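Local coordinates for protein putative short-chain dehydrogenase/reductase (Burkholderia xenovorans, PDB 5K9Z) that probably catalyses NAD- or NADP-dependent oxidation or reduction at a CH-OH group of a still undefined substrate, at residues G97-Y102 against L156-Y161. Sequence-based numbering, arbitrary orientation.
Sequences GFVGAY and LGPHAY
The Tyr161 ring turns one edge to the backbone of 97-102. Phe98 O lies in the ring plane, 3.6 Å from CE1, and Val99 O sits near that plane beside CD1. Tyr161 CG is anti to its backbone N (chi1 -168°), which carries it toward Val99. Gly100 N stands 3.8 Å over one face of the Phe98 ring, nearer its rim than its centre. Gly100 O lies at the edge of the Tyr102 ring, in its plane.

Pro158, the N-cap residue of helix 159-179, packs its ring against 97-102. Its CB meets Ala101 O at 3.1 Å. Its CG touches Tyr102 CB. Val99 CG1 lies 3.9 Å from Pro158 CG, the two side chains crossing at about a right angle. Ala101 CB and Ala160 CB touch more loosely, at 4.3 Å.

Two waters join the backbones. Water 1 donates to Val99 O and Ala101 O and accepts a weak bond from Tyr161 N. Water 2 accepts from Ala160 N at 2.9 Å and donates weakly to Ala101 O. Gly100, Ala101 and Tyr102 also pair with an antiparallel strand of the second subunit.

Tyr161 begins a Tyr-x-x-x-Lys sequence and touches Ser148. It is probably the catalytic tyrosine, as in SDR relatives, placing 97-102 beside the probable active site. Carbonyl oxygens against Pro158 and the Tyr161 edge make the shortest direct contacts, with apolar pairs around them; water satisfies Ala101 O.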
ATOM      1  N   GLY C  97     -15.109  -2.719 -18.390  1.00 22.89           N
ATOM      2  CA  GLY C  97     -14.760  -1.364 -18.778  1.00 20.96           C
ATOM      3  C   GLY C  97     -15.851  -0.432 -18.310  1.00 26.45           C
ATOM      4  O   GLY C  97     -16.740  -0.067 -19.086  1.00 33.98           O
ATOM      5  N   PHE C  98     -15.828  -0.083 -17.028  1.00 24.61           N
ATOM      6  CA  PHE C  98     -16.988   0.527 -16.389  1.00 27.01           C
ATOM      7  C   PHE C  98     -16.510   1.319 -15.183  1.00 25.08           C
ATOM      8  O   PHE C  98     -15.633   0.855 -14.454  1.00 23.09           O
ATOM      9  CB  PHE C  98     -18.001  -0.546 -15.961  1.00 24.46           C
ATOM     10  CG  PHE C  98     -19.230   0.008 -15.292  1.00 26.36           C
ATOM     11  CD1 PHE C  98     -20.318   0.427 -16.043  1.00 25.69           C
ATOM     12  CD2 PHE C  98     -19.298   0.116 -13.911  1.00 26.48           C
ATOM     13  CE1 PHE C  98     -21.472   0.928 -15.424  1.00 29.11           C
ATOM     14  CE2 PHE C  98     -20.439   0.631 -13.291  1.00 27.66           C
ATOM     15  CZ  PHE C  98     -21.519   1.036 -14.042  1.00 25.94           C
ATOM     16  N   VAL C  99     -17.082   2.506 -14.974  1.00 22.19           N
ATOM     17  CA  VAL C  99     -16.688   3.380 -13.872  1.00 24.60           C
ATOM     18  C   VAL C  99     -17.846   3.632 -12.910  1.00 19.34           C
ATOM     19  O   VAL C  99     -17.701   3.464 -11.689  1.00 19.61           O
ATOM     20  CB  VAL C  99     -16.113   4.721 -14.392  1.00 29.31           C
ATOM     21  CG1 VAL C  99     -15.699   5.605 -13.218  1.00 25.65           C
ATOM     22  CG2 VAL C  99     -14.932   4.468 -15.305  1.00 31.52           C
ATOM     23  N   GLY C 100     -18.976   4.108 -13.435  1.00 16.95           N
ATOM     24  CA  GLY C 100     -20.177   4.300 -12.629  1.00 19.19           C
ATOM     25  C   GLY C 100     -20.221   5.653 -11.932  1.00 20.26           C
ATOM     26  O   GLY C 100     -19.946   6.701 -12.545  1.00 17.01           O
ATOM     27  N   ALA C 101     -20.569   5.631 -10.650  1.00 19.80           N
ATOM     28  CA  ALA C 101     -20.824   6.867  -9.926  1.00 21.46           C
ATOM     29  C   ALA C 101     -19.549   7.672  -9.730  1.00 18.95           C
ATOM     30  O   ALA C 101     -18.480   7.126  -9.432  1.00 15.88           O
ATOM     31  CB  ALA C 101     -21.450   6.552  -8.570  1.00 15.75           C
ATOM     32  N   TYR C 102     -19.653   8.985  -9.886  1.00 16.15           N
ATOM     33  CA  TYR C 102     -18.517   9.849  -9.590  1.00 24.98           C
ATOM     34  C   TYR C 102     -19.067  11.140  -8.999  1.00 27.15           C
ATOM     35  O   TYR C 102     -20.286  11.363  -8.962  1.00 25.92           O
ATOM     36  CB  TYR C 102     -17.649  10.155 -10.833  1.00 16.28           C
ATOM     37  CG  TYR C 102     -18.376  11.081 -11.744  1.00 22.89           C
ATOM     38  CD1 TYR C 102     -19.394  10.608 -12.561  1.00 22.13           C
ATOM     39  CD2 TYR C 102     -18.116  12.457 -11.717  1.00 23.16           C
ATOM     40  CE1 TYR C 102     -20.128  11.472 -13.365  1.00 21.61           C
ATOM     41  CE2 TYR C 102     -18.851  13.334 -12.513  1.00 19.20           C
ATOM     42  CZ  TYR C 102     -19.865  12.827 -13.332  1.00 18.15           C
ATOM     43  OH  TYR C 102     -20.618  13.675 -14.130  1.00 18.92           O
ATOM     44  N   LEU C 156      -7.389   8.010  -6.488  1.00 16.02           N
ATOM     45  CA  LEU C 156      -7.103   7.572  -7.851  1.00 17.24           C
ATOM     46  C   LEU C 156      -8.356   7.237  -8.658  1.00 20.90           C
ATOM     47  O   LEU C 156      -8.245   6.838  -9.822  1.00 21.60           O
ATOM     48  CB  LEU C 156      -6.138   6.371  -7.818  1.00 14.69           C
ATOM     49  CG  LEU C 156      -4.725   6.696  -7.305  1.00 20.87           C
ATOM     50  CD1 LEU C 156      -3.790   5.489  -7.285  1.00 16.07           C
ATOM     51  CD2 LEU C 156      -4.123   7.827  -8.135  1.00 22.67           C
ATOM     52  N   GLY C 157      -9.529   7.297  -8.053  1.00 21.36           N
ATOM     53  CA  GLY C 157     -10.773   7.085  -8.767  1.00 15.42           C
ATOM     54  C   GLY C 157     -11.937   7.579  -7.942  1.00 15.73           C
ATOM     55  O   GLY C 157     -11.760   8.066  -6.819  1.00 18.98           O
ATOM     56  N   PRO C 158     -13.148   7.497  -8.498  1.00 16.86           N
ATOM     57  CA  PRO C 158     -14.349   7.882  -7.748  1.00 14.89           C
ATOM     58  C   PRO C 158     -14.547   7.027  -6.503  1.00 19.65           C
ATOM     59  O   PRO C 158     -13.929   5.975  -6.332  1.00 16.51           O
ATOM     60  CB  PRO C 158     -15.487   7.658  -8.754  1.00 14.99           C
ATOM     61  CG  PRO C 158     -14.823   7.726 -10.096  1.00 17.29           C
ATOM     62  CD  PRO C 158     -13.448   7.156  -9.897  1.00 15.37           C
ATOM     63  N   HIS C 159     -15.457   7.485  -5.630  1.00 17.11           N
ATOM     64  CA  HIS C 159     -15.639   6.818  -4.342  1.00 20.82           C
ATOM     65  C   HIS C 159     -16.141   5.393  -4.516  1.00 22.22           C
ATOM     66  O   HIS C 159     -15.598   4.461  -3.921  1.00 15.29           O
ATOM     67  CB  HIS C 159     -16.604   7.599  -3.455  1.00 18.14           C
ATOM     68  CG  HIS C 159     -16.108   8.951  -3.067  1.00 20.69           C
ATOM     69  ND1 HIS C 159     -14.869   9.153  -2.494  1.00 17.75           N
ATOM     70  CD2 HIS C 159     -16.684  10.172  -3.162  1.00 18.32           C
ATOM     71  CE1 HIS C 159     -14.699  10.443  -2.262  1.00 16.95           C
ATOM     72  NE2 HIS C 159     -15.789  11.083  -2.652  1.00 20.14           N
ATOM     73  N   ALA C 160     -17.202   5.205  -5.302  1.00 17.30           N
ATOM     74  CA  ALA C 160     -17.730   3.850  -5.457  1.00 19.78           C
ATOM     75  C   ALA C 160     -16.722   2.962  -6.162  1.00 15.81           C
ATOM     76  O   ALA C 160     -16.502   1.811  -5.760  1.00 16.84           O
ATOM     77  CB  ALA C 160     -19.050   3.873  -6.224  1.00 15.39           C
ATOM     78  N   TYR C 161     -16.094   3.492  -7.211  1.00 17.19           N
ATOM     79  CA  TYR C 161     -15.025   2.784  -7.901  1.00 19.42           C
ATOM     80  C   TYR C 161     -13.941   2.350  -6.928  1.00 20.33           C
ATOM     81  O   TYR C 161     -13.563   1.176  -6.884  1.00 14.93           O
ATOM     82  CB  TYR C 161     -14.430   3.697  -8.966  1.00 13.95           C
ATOM     83  CG  TYR C 161     -13.506   3.049  -9.961  1.00 16.75           C
ATOM     84  CD1 TYR C 161     -14.022   2.412 -11.092  1.00 14.80           C
ATOM     85  CD2 TYR C 161     -12.116   3.158  -9.835  1.00 16.10           C
ATOM     86  CE1 TYR C 161     -13.191   1.868 -12.043  1.00 20.24           C
ATOM     87  CE2 TYR C 161     -11.266   2.626 -10.799  1.00 13.81           C
ATOM     88  CZ  TYR C 161     -11.812   1.973 -11.889  1.00 23.48           C
ATOM     89  OH  TYR C 161     -10.984   1.431 -12.835  1.00 24.07           O
TER
HETATM   90  O   HOH W   1     -17.534   4.658  -9.368  1.00 15.09           O
HETATM   91  O   HOH W   2     -18.473   7.427  -6.556  1.00 14.54           O